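Local atomic coordinates of D-glycerate 2-kinase (Thermotoga maritima, PDB entry 2B8N), a protein that catalyses the ATP-dependent phosphorylation of D-glycerate to 2-phosphoglycerate, a step in serine degradation that uses magnesium as its cofactor. Residues Pro217-Ser222 against Ile244-Lys250; Gly147-Glu152 against Ser237-Ala243; Thr109-Arg114 against Ser139-Pro144; Val120-Glu125 against Arg188-Ala192. Numbering follows the deposited sequence.

Contact 1: Pro217-Ser222 against Ile244-Lys250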
# COMPACT_ATOMS: atom_id res chain seq x y z
N PRO A 217 9.21 17.75 2.81
CA PRO A 217 10.51 18.22 3.28
C PRO A 217 11.29 17.13 4.03
O PRO A 217 10.70 16.23 4.65
CB PRO A 217 10.14 19.39 4.22
CG PRO A 217 8.82 19.07 4.70
CD PRO A 217 8.12 18.43 3.52
N ASP A 218 12.62 17.22 3.93
CA ASP A 218 13.52 16.25 4.55
C ASP A 218 14.14 16.86 5.78
O ASP A 218 15.02 17.73 5.66
CB ASP A 218 14.61 15.83 3.54
CG ASP A 218 15.65 14.89 4.14
OD1 ASP A 218 15.43 14.33 5.23
OD2 ASP A 218 16.69 14.69 3.49
N SER A 219 13.69 16.42 6.95
CA SER A 219 14.22 16.98 8.21
C SER A 219 15.64 16.49 8.52
O SER A 219 16.40 17.16 9.25
CB SER A 219 13.27 16.69 9.38
OG SER A 219 13.28 15.32 9.72
N SER A 220 16.03 15.34 7.97
CA SER A 220 17.40 14.83 8.18
C SER A 220 18.45 15.64 7.43
O SER A 220 18.17 16.27 6.41
CB SER A 220 17.52 13.37 7.80
OG SER A 220 17.58 13.19 6.40
N THR A 221 19.67 15.58 7.93
CA THR A 221 20.77 16.38 7.44
C THR A 221 21.81 15.51 6.74
O THR A 221 21.78 14.28 6.83
CB THR A 221 21.45 17.18 8.61
OG1 THR A 221 22.20 16.31 9.45
CG2 THR A 221 20.40 17.86 9.46
N SER A 222 22.73 16.16 6.03
CA SER A 222 23.92 15.50 5.46
C SER A 222 24.70 14.78 6.57
O SER A 222 25.12 13.65 6.40
CB SER A 222 24.84 16.50 4.77
OG SER A 222 24.21 17.12 3.66
N ILE A 244 26.38 13.59 -0.80
CA ILE A 244 25.61 13.67 0.45
C ILE A 244 25.66 15.06 1.10
O ILE A 244 24.67 15.52 1.67
CB ILE A 244 26.05 12.53 1.41
CG1 ILE A 244 25.48 11.21 0.92
CG2 ILE A 244 25.59 12.77 2.84
CD1 ILE A 244 26.08 9.95 1.55
N LEU A 245 26.81 15.73 0.96
CA LEU A 245 27.02 17.10 1.47
C LEU A 245 26.07 18.17 0.94
O LEU A 245 26.04 19.30 1.47
CB LEU A 245 28.43 17.57 1.14
CG LEU A 245 29.62 17.01 1.92
CD1 LEU A 245 30.85 17.63 1.32
CD2 LEU A 245 29.53 17.32 3.39
N GLN A 246 25.37 17.85 -0.15
CA GLN A 246 24.33 18.73 -0.69
C GLN A 246 23.09 18.48 0.16
O GLN A 246 22.53 17.37 0.17
CB GLN A 246 24.09 18.43 -2.17
CG GLN A 246 25.40 18.38 -2.99
CD GLN A 246 25.20 18.38 -4.49
OE1 GLN A 246 25.81 17.58 -5.22
NE2 GLN A 246 24.35 19.29 -4.97
N GLU A 247 22.69 19.51 0.90
CA GLU A 247 21.61 19.36 1.84
C GLU A 247 20.29 19.37 1.11
O GLU A 247 20.16 20.05 0.07
CB GLU A 247 21.65 20.47 2.90
CG GLU A 247 20.73 20.20 4.07
CD GLU A 247 20.97 18.85 4.69
OE1 GLU A 247 21.93 18.74 5.47
OE2 GLU A 247 20.20 17.91 4.38
N THR A 248 19.34 18.61 1.65
CA THR A 248 18.01 18.44 1.07
C THR A 248 17.11 19.53 1.61
O THR A 248 17.40 20.07 2.69
CB THR A 248 17.41 17.10 1.47
OG1 THR A 248 17.45 16.98 2.89
CG2 THR A 248 18.22 15.97 0.85
N PRO A 249 16.04 19.88 0.87
CA PRO A 249 15.10 20.94 1.27
C PRO A 249 14.47 20.72 2.63
O PRO A 249 13.83 19.69 2.84
CB PRO A 249 14.02 20.89 0.18
CG PRO A 249 14.26 19.67 -0.61
CD PRO A 249 15.70 19.33 -0.45
N LYS A 250 14.67 21.68 3.55
CA LYS A 250 14.19 21.59 4.93
C LYS A 250 12.74 22.08 5.07
O LYS A 250 12.07 21.76 6.04
CB LYS A 250 15.15 22.34 5.88
CG LYS A 250 16.58 21.70 5.97
CD LYS A 250 16.58 20.36 6.77
CE LYS A 250 17.78 19.46 6.44
NZ LYS A 250 17.61 18.56 5.24
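How two irregular loops can be held together largely by polar groups is well illustrated here. Only one bond across the pair joins backbone to backbone: Asp218 N donates to Pro249 O at 3.0 Å, with Pro217 resting beside it. Side chains bonding to backbone do most of the rest. Lys250 leaves its loop pointing away, yet its chain folds back so that NZ reaches Asp218 O at 2.8 Å and Ser220 O at 2.6 Å. Ser222 OG donates to Ile244 O at 2.6 Å, and Ser222 N, at the start of helix 222-231, donates to Glu247 OE1 at 2.8 Å. Between side chains, Thr248 OG1 makes a very short bond of 2.5 Å to Asp218 OD2. The other oxygen, Asp218 OD1, accepts from Ser220 N at 3.0 Å, forming an Asx turn, and makes a salt bridge with Lys175. Within its own loop, Glu247 OE2 forms a 2.8 Å salt bridge with Lys250 NZ and hydrogen-bonds with His176 NE2. The contact thus ties the loop entering helix 222-231, N-capped by Thr221, to the loop running from helix 238-244 toward strand 255-261; Ile244 packs against helix 222-231, Pro249 against helix 184-189, and Ser220 against helix 167-175.

Contact 2: Gly147-Glu152 against Ser237-Ala243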
# COMPACT_ATOMS: atom_id res chain seq x y z
N GLY A 147 27.64 12.04 -10.45
CA GLY A 147 28.81 11.38 -9.88
C GLY A 147 28.50 10.26 -8.90
O GLY A 147 29.42 9.72 -8.28
N VAL A 148 27.23 9.91 -8.75
CA VAL A 148 26.83 8.74 -7.97
C VAL A 148 26.17 7.77 -8.95
O VAL A 148 25.41 8.20 -9.82
CB VAL A 148 25.88 9.10 -6.81
CG1 VAL A 148 25.43 7.84 -6.04
CG2 VAL A 148 26.55 10.04 -5.88
N SER A 149 26.49 6.49 -8.85
CA SER A 149 25.92 5.51 -9.77
C SER A 149 24.70 4.80 -9.15
O SER A 149 24.61 4.61 -7.93
CB SER A 149 26.95 4.46 -10.17
OG SER A 149 26.87 3.32 -9.32
N LEU A 150 23.79 4.40 -10.01
CA LEU A 150 22.68 3.55 -9.61
C LEU A 150 23.16 2.32 -8.84
O LEU A 150 22.55 1.94 -7.85
CB LEU A 150 21.93 3.12 -10.86
CG LEU A 150 20.57 2.44 -10.71
CD1 LEU A 150 19.50 3.45 -10.42
CD2 LEU A 150 20.27 1.67 -12.02
N GLU A 151 24.26 1.72 -9.30
CA GLU A 151 24.80 0.49 -8.70
C GLU A 151 25.17 0.74 -7.27
O GLU A 151 24.94 -0.12 -6.43
CB GLU A 151 26.04 -0.01 -9.45
CG GLU A 151 25.74 -0.71 -10.76
CD GLU A 151 24.80 0.09 -11.66
OE1 GLU A 151 25.06 1.30 -11.87
OE2 GLU A 151 23.78 -0.49 -12.14
N GLU A 152 25.79 1.90 -7.03
CA GLU A 152 26.22 2.30 -5.69
C GLU A 152 25.00 2.42 -4.78
O GLU A 152 25.02 2.00 -3.60
CB GLU A 152 26.96 3.65 -5.73
CG GLU A 152 28.41 3.56 -6.10
CD GLU A 152 29.05 4.92 -6.35
OE1 GLU A 152 28.59 5.60 -7.28
OE2 GLU A 152 30.02 5.29 -5.63
N SER A 237 32.40 5.71 -1.73
CA SER A 237 33.35 6.50 -2.53
C SER A 237 33.49 7.97 -2.07
O SER A 237 32.77 8.43 -1.18
CB SER A 237 32.96 6.43 -4.03
OG SER A 237 31.60 6.76 -4.27
N GLU A 238 34.44 8.70 -2.65
CA GLU A 238 34.51 10.15 -2.45
C GLU A 238 33.33 10.80 -3.18
O GLU A 238 32.73 11.75 -2.67
CB GLU A 238 35.84 10.72 -2.96
N SER A 239 32.99 10.28 -4.37
CA SER A 239 31.82 10.73 -5.14
C SER A 239 30.56 10.75 -4.29
O SER A 239 29.82 11.73 -4.27
CB SER A 239 31.55 9.79 -6.34
OG SER A 239 31.87 10.40 -7.58
N VAL A 240 30.32 9.64 -3.60
CA VAL A 240 29.14 9.48 -2.77
C VAL A 240 29.16 10.45 -1.59
O VAL A 240 28.23 11.23 -1.40
CB VAL A 240 28.98 8.00 -2.31
CG1 VAL A 240 28.06 7.87 -1.10
CG2 VAL A 240 28.43 7.17 -3.45
N LYS A 241 30.24 10.44 -0.81
CA LYS A 241 30.33 11.31 0.35
C LYS A 241 30.11 12.80 0.01
O LYS A 241 29.44 13.49 0.77
CB LYS A 241 31.65 11.08 1.08
CG LYS A 241 31.72 9.71 1.74
CD LYS A 241 32.85 9.65 2.77
CE LYS A 241 33.00 8.28 3.42
NZ LYS A 241 33.50 7.31 2.40
N ARG A 242 30.61 13.27 -1.13
CA ARG A 242 30.44 14.67 -1.52
C ARG A 242 29.09 14.97 -2.19
O ARG A 242 28.65 16.11 -2.20
CB ARG A 242 31.64 15.16 -2.36
CG ARG A 242 31.65 14.74 -3.81
CD ARG A 242 32.89 15.28 -4.56
NE ARG A 242 32.71 16.65 -5.05
CZ ARG A 242 33.44 17.72 -4.70
NH1 ARG A 242 34.46 17.61 -3.85
NH2 ARG A 242 33.15 18.92 -5.22
N ALA A 243 28.43 13.95 -2.73
CA ALA A 243 27.03 14.06 -3.12
C ALA A 243 26.12 14.32 -1.89
O ALA A 243 25.21 15.16 -1.95
CB ALA A 243 26.61 12.81 -3.83
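A capping box formed by Ser149 and Glu152 opens helix 150-162, and the contact sets this helix start beside that of helix 238-244. In the box, Ser149 OG accepts from Glu152 N at 2.9 Å, while Glu152, extended at chi2 (t) from an m chi1, returns OE1 to Ser149 N at 2.8 Å. This same conformation carries OE2 across to the second helix, so a single carboxylate serves both the local cap and the long-range contact. Ser237, in the p rotamer, is itself an N-cap: its OG accepts from Val240 N at 3.2 Å. The apolar part centres on Val148, whose t rotamer presents CG1 to Val240 CG2 at 4.0 Å and CG2 to Ala243 CB at 3.4 Å. Gly147 faces Ser239 closely at a phi of 91°, where a CB would jam against the preceding carbonyl oxygen; Ser239 OG donates to Gly147 O, although that oxygen is less surely placed. The two caps are coupled directly, as Ser237 OG donates to Glu152 OE2 over 2.6 Å.

Contact 3: Thr109-Arg114 against Ser139-Pro144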
# COMPACT_ATOMS: atom_id res chain seq x y z
N THR A 109 14.32 3.32 -15.15
CA THR A 109 14.00 4.27 -14.07
C THR A 109 14.74 5.61 -14.28
O THR A 109 14.12 6.66 -14.29
CB THR A 109 14.33 3.70 -12.68
OG1 THR A 109 13.70 2.42 -12.53
CG2 THR A 109 13.82 4.64 -11.59
N ILE A 110 16.05 5.54 -14.47
CA ILE A 110 16.89 6.71 -14.77
C ILE A 110 16.41 7.49 -15.99
O ILE A 110 16.27 8.73 -15.95
CB ILE A 110 18.36 6.27 -15.00
CG1 ILE A 110 18.97 5.81 -13.68
CG2 ILE A 110 19.19 7.42 -15.56
CD1 ILE A 110 20.24 5.05 -13.86
N LYS A 111 16.20 6.78 -17.09
CA LYS A 111 15.73 7.40 -18.31
C LYS A 111 14.39 8.15 -18.07
O LYS A 111 14.25 9.36 -18.40
CB LYS A 111 15.57 6.34 -19.40
CG LYS A 111 16.89 6.03 -20.17
CD LYS A 111 16.95 4.57 -20.65
CE LYS A 111 17.96 4.35 -21.75
NZ LYS A 111 17.28 4.07 -23.05
N THR A 112 13.41 7.45 -17.49
CA THR A 112 12.08 8.02 -17.38
C THR A 112 12.01 9.16 -16.37
O THR A 112 11.30 10.14 -16.59
CB THR A 112 11.02 6.97 -17.07
OG1 THR A 112 11.34 6.29 -15.85
CG2 THR A 112 10.92 5.99 -18.25
N THR A 113 12.74 9.02 -15.27
CA THR A 113 12.83 10.07 -14.26
C THR A 113 13.49 11.32 -14.83
O THR A 113 13.03 12.43 -14.62
CB THR A 113 13.63 9.58 -13.02
OG1 THR A 113 12.94 8.49 -12.39
CG2 THR A 113 13.80 10.71 -11.99
N ARG A 114 14.58 11.13 -15.56
CA ARG A 114 15.23 12.23 -16.23
C ARG A 114 14.22 12.97 -17.14
O ARG A 114 14.21 14.20 -17.19
CB ARG A 114 16.45 11.72 -16.99
CG ARG A 114 17.10 12.68 -17.94
CD ARG A 114 18.39 12.05 -18.46
NE ARG A 114 19.40 12.05 -17.39
CZ ARG A 114 20.26 11.06 -17.12
NH1 ARG A 114 20.27 9.93 -17.82
NH2 ARG A 114 21.13 11.22 -16.11
N SER A 139 11.37 2.82 -6.13
CA SER A 139 12.02 2.10 -7.22
C SER A 139 11.77 2.75 -8.58
O SER A 139 12.67 2.78 -9.41
CB SER A 139 11.52 0.67 -7.27
OG SER A 139 12.37 -0.13 -8.06
N LEU A 140 10.54 3.24 -8.80
CA LEU A 140 10.09 3.69 -10.12
C LEU A 140 10.42 5.16 -10.41
O LEU A 140 10.33 5.59 -11.56
CB LEU A 140 8.58 3.48 -10.27
CG LEU A 140 7.99 2.07 -10.39
CD1 LEU A 140 6.50 2.13 -10.10
CD2 LEU A 140 8.24 1.48 -11.77
N PHE A 141 10.80 5.92 -9.38
CA PHE A 141 11.12 7.33 -9.48
C PHE A 141 12.48 7.55 -8.85
O PHE A 141 12.59 7.52 -7.63
CB PHE A 141 10.06 8.14 -8.72
CG PHE A 141 9.93 9.58 -9.15
CD1 PHE A 141 10.00 9.94 -10.50
CD2 PHE A 141 9.66 10.56 -8.22
CE1 PHE A 141 9.88 11.26 -10.88
CE2 PHE A 141 9.51 11.88 -8.60
CZ PHE A 141 9.63 12.23 -9.92
N GLU A 142 13.52 7.72 -9.67
CA GLU A 142 14.89 7.85 -9.16
C GLU A 142 15.89 8.27 -10.26
O GLU A 142 15.80 7.84 -11.40
CB GLU A 142 15.36 6.53 -8.51
CG GLU A 142 16.72 6.59 -7.81
CD GLU A 142 16.78 7.59 -6.67
OE1 GLU A 142 16.97 8.81 -6.92
OE2 GLU A 142 16.62 7.18 -5.51
N LEU A 143 16.83 9.12 -9.87
CA LEU A 143 17.93 9.58 -10.73
C LEU A 143 19.03 10.09 -9.78
O LEU A 143 18.85 11.13 -9.17
CB LEU A 143 17.44 10.71 -11.64
CG LEU A 143 18.46 11.47 -12.51
CD1 LEU A 143 18.81 10.70 -13.76
CD2 LEU A 143 17.95 12.85 -12.90
N PRO A 144 20.11 9.31 -9.59
CA PRO A 144 21.19 9.74 -8.65
C PRO A 144 21.76 11.14 -8.91
O PRO A 144 21.66 11.65 -10.04
CB PRO A 144 22.30 8.69 -8.87
CG PRO A 144 21.64 7.52 -9.52
CD PRO A 144 20.35 7.97 -10.16
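About one and a half turns of helix 107-120 lie against the chain where helix 137-140 ends, Phe141 being the first residue to leave helical geometry. The backbones come close, with CA atoms 5.1 Å apart for Ile110 and Leu143 and 5.6 Å for Thr109 and Leu140, as the extended residues 141-143 pass along the helix. Thr109 CG2 presses on Ser139 O at 3.1 Å. Leu143 lies along the helix: its CB is 3.7 Å from Thr113 CG2, its CD1 lies 3.8 Å from Ile110 CG2 and covers one face of the Arg114 guanidinium, 3.3 Å from NH2. Phe141 instead stacks edge-to-face on Phe185. Glu142 turns its carboxylate away, to Ser178, Lys181 and Arg174. The key polar group is Thr113 OG1, which donates to Thr109 O at 2.9 Å within the helix and accepts from Glu142 N at 2.9 Å. Because its proton is spent inside the helix, the hydroxyl offers a lone pair to the Glu142 amide and so serves helix and loop at once.

Contact 4: Val120-Glu125 against Arg188-Ala192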
# COMPACT_ATOMS: atom_id res chain seq x y z
N VAL A 120 9.17 19.17 -15.99
CA VAL A 120 8.80 20.08 -14.89
C VAL A 120 9.74 21.27 -14.67
O VAL A 120 9.41 22.20 -13.94
CB VAL A 120 8.56 19.33 -13.55
CG1 VAL A 120 7.41 18.36 -13.67
CG2 VAL A 120 9.78 18.60 -13.09
N ASP A 121 10.92 21.28 -15.29
CA ASP A 121 11.78 22.46 -15.12
C ASP A 121 11.25 23.61 -15.97
O ASP A 121 10.49 23.41 -16.91
CB ASP A 121 13.24 22.17 -15.48
CG ASP A 121 13.91 21.18 -14.55
OD1 ASP A 121 13.56 21.11 -13.34
OD2 ASP A 121 14.82 20.49 -15.06
N GLN A 122 11.67 24.82 -15.61
CA GLN A 122 11.19 26.03 -16.27
C GLN A 122 9.67 26.03 -16.44
O GLN A 122 9.16 26.12 -17.55
CB GLN A 122 11.86 26.21 -17.64
CG GLN A 122 13.38 26.45 -17.62
CD GLN A 122 14.18 25.20 -17.95
OE1 GLN A 122 13.95 24.13 -17.39
NE2 GLN A 122 15.14 25.34 -18.87
N LEU A 123 8.97 25.87 -15.32
CA LEU A 123 7.54 26.15 -15.22
C LEU A 123 7.41 27.44 -14.44
O LEU A 123 8.29 27.79 -13.67
CB LEU A 123 6.79 25.06 -14.47
CG LEU A 123 6.66 23.68 -15.11
CD1 LEU A 123 5.77 22.85 -14.21
CD2 LEU A 123 6.09 23.76 -16.51
N ASN A 124 6.32 28.16 -14.64
CA ASN A 124 6.08 29.41 -13.92
C ASN A 124 5.05 29.23 -12.77
O ASN A 124 4.42 28.18 -12.64
CB ASN A 124 5.69 30.53 -14.90
CG ASN A 124 4.57 30.11 -15.84
OD1 ASN A 124 3.44 29.91 -15.41
ND2 ASN A 124 4.90 29.96 -17.12
N GLU A 125 4.93 30.28 -11.96
CA GLU A 125 4.05 30.31 -10.76
C GLU A 125 2.59 29.98 -11.07
O GLU A 125 1.84 29.60 -10.16
CB GLU A 125 4.06 31.71 -10.09
CG GLU A 125 5.34 32.60 -10.23
CD GLU A 125 5.62 33.13 -11.67
OE1 GLU A 125 4.96 34.09 -12.15
OE2 GLU A 125 6.54 32.55 -12.31
N ARG A 188 12.28 21.12 -7.69
CA ARG A 188 12.49 21.36 -9.15
C ARG A 188 11.25 21.91 -9.84
O ARG A 188 11.33 22.67 -10.79
CB ARG A 188 12.87 20.08 -9.84
CG ARG A 188 14.25 19.58 -9.52
CD ARG A 188 15.29 20.20 -10.43
NE ARG A 188 16.32 19.21 -10.70
CZ ARG A 188 16.62 18.69 -11.89
NH1 ARG A 188 16.00 19.06 -13.00
NH2 ARG A 188 17.58 17.78 -11.97
N VAL A 189 10.09 21.51 -9.36
CA VAL A 189 8.82 22.00 -9.87
C VAL A 189 8.67 23.51 -9.62
O VAL A 189 8.10 24.24 -10.44
CB VAL A 189 7.68 21.22 -9.24
CG1 VAL A 189 6.33 21.93 -9.46
CG2 VAL A 189 7.65 19.82 -9.84
N PHE A 190 9.18 23.95 -8.47
CA PHE A 190 9.29 25.35 -8.19
C PHE A 190 9.82 26.11 -9.41
O PHE A 190 10.78 25.64 -10.13
CB PHE A 190 10.21 25.61 -6.98
CG PHE A 190 9.98 26.96 -6.34
CD1 PHE A 190 8.95 27.14 -5.42
CD2 PHE A 190 10.77 28.05 -6.69
CE1 PHE A 190 8.71 28.39 -4.84
CE2 PHE A 190 10.54 29.30 -6.12
CZ PHE A 190 9.52 29.48 -5.20
N PRO A 191 9.22 27.30 -9.66
CA PRO A 191 8.15 27.97 -8.87
C PRO A 191 6.70 27.49 -9.10
O PRO A 191 5.79 28.04 -8.50
CB PRO A 191 8.28 29.44 -9.26
CG PRO A 191 8.75 29.36 -10.69
CD PRO A 191 9.64 28.12 -10.80
N ALA A 192 6.48 26.49 -9.96
CA ALA A 192 5.13 25.92 -10.10
C ALA A 192 4.67 25.22 -8.81
O ALA A 192 5.48 24.92 -7.93
CB ALA A 192 5.05 24.97 -11.29
O HOH W 1 10.16 24.65 -12.65
O HOH W 2 13.48 23.88 -12.50
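In an alpha/beta domain built on a parallel sheet, chains leaving helices must turn back into their strands, and here two such connections run side by side: residues 120-125 lead from helix 107-120 to strand 128-133, residues 188-192 from helix 184-189 to the adjacent strand 193-199. Arg188 and Pro191 lose the most surface to the contact, followed closely by Leu123. At one end, Arg188 reaches over with NH1, forming a 2.8 Å salt bridge to Asp121 OD2 and a weak 3.2 Å hydrogen bond to Asp121 OD1; the acid lies at the edge of the guanidinium, near its plane, while NH2 has a weak bond to Gln179. At the other end, the cis peptide before Pro191 turns the chain sharply and sets the proline ring toward the opposing loop, with CD 3.2 Å from Leu123 O. Leu123 occupies the middle: its CB meets Ala192 CB at 3.6 Å, and its side chain, like those of Val120 and Val189, also touches Val129 of strand 128-133. Val120 CB and Val189 CG2, 3.9 Å apart, extend this apolar seam. No backbone hydrogen bond crosses directly; two waters bridge the segments instead. Water 2 joins Asp121 OD1 at 2.9 Å to Arg188 O at 3.0 Å, and water 1 accepts from Leu123 N at 3.2 Å while sitting 2.9 Å from Val120 O and 2.8 Å from Phe190 O.

How the contacts relate
The four contacts illustrate how separate local solutions assemble one domain. Segments 237-243 and 244-250 are continuous in the chain, so contact 2 runs straight into contact 1 there, with no other touch between them and centres about 16 Å apart. Contacts 2 and 3 touch: Leu150 CD2 lies 3.8 Å from Ile110 CD1, and Leu150 N 3.8 Å from Pro144 CG. Contacts 3 and 4 use the earlier part and the last residue of helix 107-120; their nearest atoms are about 5 Å apart, and Gln179 hydrogen-bonds to Pro144 O and, weakly, to Arg188. Helix 184-189 likewise borders contact 1 and ends in contact 4. Contacts 2 and 4 lie farthest apart, about 27 Å between centres.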